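Local coordinates for bacteriophage virulence determinant (Salmonella enterica subsp. enterica serovar Typhimurium str. 14028S, PDB 6GGR), which binds zinc and is a phage-encoded virulence effector of the PipA family, probably a metalloprotease that cleaves NF-kappaB subunits of the host, at residues E189-N192 against I193-E197. Residues are numbered along the deposited sequence; the frame is centred on the assembly and turned at random.
Sequences EYTN and IILKE
Ile193 sits one helical turn after Glu189 and packs on its carbonyl. Its N-H bonds to Glu189 O at 3.0 Å, and its CG1 lies 3.2 Å from that same oxygen. The branch is put there by chi1 (-62°), which sets CG1 beside the backbone N and opposite the carbonyl carbon. CD1 stays alongside, 3.5 Å from Glu189 O. Ile194 repeats the pattern on Tyr190. The bond from Ile194 N to Tyr190 O is 2.9 Å long, and Ile194 CG1 lies 3.2 Å from Tyr190 O.

Thr191 and Leu195 lie side by side and point the same way. The methyl CG2 of Thr191 meets CD1 of Leu195 at 3.9 Å. Thr191 OG1 turns back along the helix and bonds to Val187 O. Leu195 N bonds to Thr191 O, and Leu195 CD1 also rests against that oxygen.

Asn192 O accepts Lys196 N at 3.1 Å. Lys196 CG lies beside the same oxygen, 3.5 Å from Asn192 O. The amide of Asn192 is buried but held at both atoms: OD1 by Arg162, ND2 by Arg205 O and His18.

These are successive i to i+4 bonds of an alpha helix, the last turns of helix 186-197. Ile193 and Ile194 both touch Thr87 of helix 86-100, and Ile193 also touches Arg26 of helix 24-30. Thr191 packs on His166, Ile194 on Val169 and Leu195 on Arg162. These three thus face helix 160-173, which carries His166 and His170, zinc ligands of this protein, though no zinc is bound to this chain here.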
ATOM      1  N   GLU B 189      -8.143  14.101  -3.841  1.00 38.72           N
ATOM      2  CA  GLU B 189      -8.620  15.474  -3.969  1.00 35.45           C
ATOM      3  C   GLU B 189      -9.358  15.910  -2.710  1.00 33.49           C
ATOM      4  O   GLU B 189      -9.107  16.997  -2.178  1.00 38.62           O
ATOM      5  CB  GLU B 189      -9.503  15.616  -5.211  1.00 37.78           C
ATOM      6  CG  GLU B 189      -8.738  15.385  -6.512  1.00 41.88           C
ATOM      7  CD  GLU B 189      -9.264  16.200  -7.675  1.00 62.95           C
ATOM      8  OE1 GLU B 189     -10.333  16.829  -7.536  1.00 61.55           O
ATOM      9  OE2 GLU B 189      -8.602  16.210  -8.736  1.00 59.25           O
ATOM     10  N   TYR B 190     -10.262  15.064  -2.209  1.00 38.05           N
ATOM     11  CA  TYR B 190     -10.909  15.333  -0.927  1.00 32.91           C
ATOM     12  C   TYR B 190      -9.876  15.560   0.168  1.00 31.71           C
ATOM     13  O   TYR B 190      -9.961  16.528   0.931  1.00 31.71           O
ATOM     14  CB  TYR B 190     -11.824  14.165  -0.541  1.00 36.13           C
ATOM     15  CG  TYR B 190     -13.248  14.253  -1.039  1.00 35.20           C
ATOM     16  CD1 TYR B 190     -13.973  15.436  -0.951  1.00 39.86           C
ATOM     17  CD2 TYR B 190     -13.878  13.141  -1.580  1.00 37.74           C
ATOM     18  CE1 TYR B 190     -15.282  15.508  -1.396  1.00 38.83           C
ATOM     19  CE2 TYR B 190     -15.184  13.204  -2.032  1.00 44.33           C
ATOM     20  CZ  TYR B 190     -15.880  14.388  -1.937  1.00 42.06           C
ATOM     21  OH  TYR B 190     -17.180  14.450  -2.384  1.00 43.50           O
ATOM     22  N   THR B 191      -8.893  14.661   0.266  1.00 34.78           N
ATOM     23  CA  THR B 191      -7.887  14.778   1.313  1.00 29.29           C
ATOM     24  C   THR B 191      -7.113  16.084   1.181  1.00 26.51           C
ATOM     25  O   THR B 191      -6.887  16.780   2.178  1.00 29.35           O
ATOM     26  CB  THR B 191      -6.947  13.569   1.271  1.00 32.68           C
ATOM     27  OG1 THR B 191      -7.709  12.368   1.456  1.00 29.56           O
ATOM     28  CG2 THR B 191      -5.895  13.650   2.364  1.00 25.30           C
ATOM     29  N   ASN B 192      -6.719  16.450  -0.044  1.00 27.56           N
ATOM     30  CA  ASN B 192      -6.022  17.719  -0.247  1.00 28.59           C
ATOM     31  C   ASN B 192      -6.847  18.891   0.272  1.00 27.38           C
ATOM     32  O   ASN B 192      -6.325  19.783   0.950  1.00 27.45           O
ATOM     33  CB  ASN B 192      -5.706  17.924  -1.728  1.00 29.06           C
ATOM     34  CG  ASN B 192      -4.563  17.049  -2.218  1.00 33.21           C
ATOM     35  OD1 ASN B 192      -3.818  16.466  -1.431  1.00 28.15           O
ATOM     36  ND2 ASN B 192      -4.409  16.977  -3.533  1.00 30.99           N
ATOM     37  N   ILE B 193      -8.141  18.914  -0.058  1.00 34.41           N
ATOM     38  CA  ILE B 193      -8.994  20.047   0.297  1.00 29.89           C
ATOM     39  C   ILE B 193      -9.208  20.107   1.804  1.00 33.59           C
ATOM     40  O   ILE B 193      -9.138  21.179   2.416  1.00 38.56           O
ATOM     41  CB  ILE B 193     -10.335  19.953  -0.447  1.00 31.15           C
ATOM     42  CG1 ILE B 193     -10.106  20.021  -1.958  1.00 33.03           C
ATOM     43  CG2 ILE B 193     -11.281  21.072   0.009  1.00 33.98           C
ATOM     44  CD1 ILE B 193     -11.317  19.620  -2.783  1.00 37.84           C
ATOM     45  N   ILE B 194      -9.506  18.960   2.415  1.00 31.87           N
ATOM     46  CA  ILE B 194      -9.746  18.910   3.854  1.00 26.13           C
ATOM     47  C   ILE B 194      -8.524  19.413   4.611  1.00 29.99           C
ATOM     48  O   ILE B 194      -8.630  20.248   5.518  1.00 27.09           O
ATOM     49  CB  ILE B 194     -10.124  17.478   4.272  1.00 36.43           C
ATOM     50  CG1 ILE B 194     -11.466  17.094   3.648  1.00 30.11           C
ATOM     51  CG2 ILE B 194     -10.187  17.345   5.795  1.00 34.94           C
ATOM     52  CD1 ILE B 194     -11.783  15.615   3.739  1.00 34.08           C
ATOM     53  N   LEU B 195      -7.341  18.916   4.243  1.00 32.32           N
ATOM     54  CA  LEU B 195      -6.123  19.302   4.948  1.00 23.31           C
ATOM     55  C   LEU B 195      -5.862  20.800   4.832  1.00 23.70           C
ATOM     56  O   LEU B 195      -5.477  21.446   5.813  1.00 28.61           O
ATOM     57  CB  LEU B 195      -4.933  18.510   4.409  1.00 23.31           C
ATOM     58  CG  LEU B 195      -4.556  17.258   5.209  1.00 35.09           C
ATOM     59  CD1 LEU B 195      -5.706  16.275   5.260  1.00 34.22           C
ATOM     60  CD2 LEU B 195      -3.321  16.605   4.613  1.00 47.18           C
ATOM     61  N   LYS B 196      -6.049  21.372   3.642  1.00 27.87           N
ATOM     62  CA  LYS B 196      -5.891  22.819   3.510  1.00 37.27           C
ATOM     63  C   LYS B 196      -6.931  23.561   4.336  1.00 38.22           C
ATOM     64  O   LYS B 196      -6.634  24.606   4.926  1.00 27.50           O
ATOM     65  CB  LYS B 196      -5.980  23.238   2.041  1.00 38.52           C
ATOM     66  CG  LYS B 196      -4.749  22.889   1.211  1.00 35.67           C
ATOM     67  CD  LYS B 196      -3.492  23.567   1.743  1.00 37.19           C
ATOM     68  CE  LYS B 196      -2.307  23.349   0.813  1.00 38.49           C
ATOM     69  NZ  LYS B 196      -1.023  23.823   1.411  1.00 44.79           N
ATOM     70  N   GLU B 197      -8.160  23.041   4.386  1.00 31.35           N
ATOM     71  CA  GLU B 197      -9.181  23.645   5.235  1.00 35.35           C
ATOM     72  C   GLU B 197      -8.833  23.530   6.714  1.00 34.77           C
ATOM     73  O   GLU B 197      -9.305  24.345   7.516  1.00 34.11           O
ATOM     74  CB  GLU B 197     -10.541  22.999   4.965  1.00 33.24           C
ATOM     75  CG  GLU B 197     -11.147  23.355   3.610  1.00 37.36           C
ATOM     76  CD  GLU B 197     -12.523  22.737   3.393  1.00 39.48           C
ATOM     77  OE1 GLU B 197     -12.988  21.977   4.268  1.00 38.55           O
ATOM     78  OE2 GLU B 197     -13.145  23.015   2.345  1.00 35.70           O
TER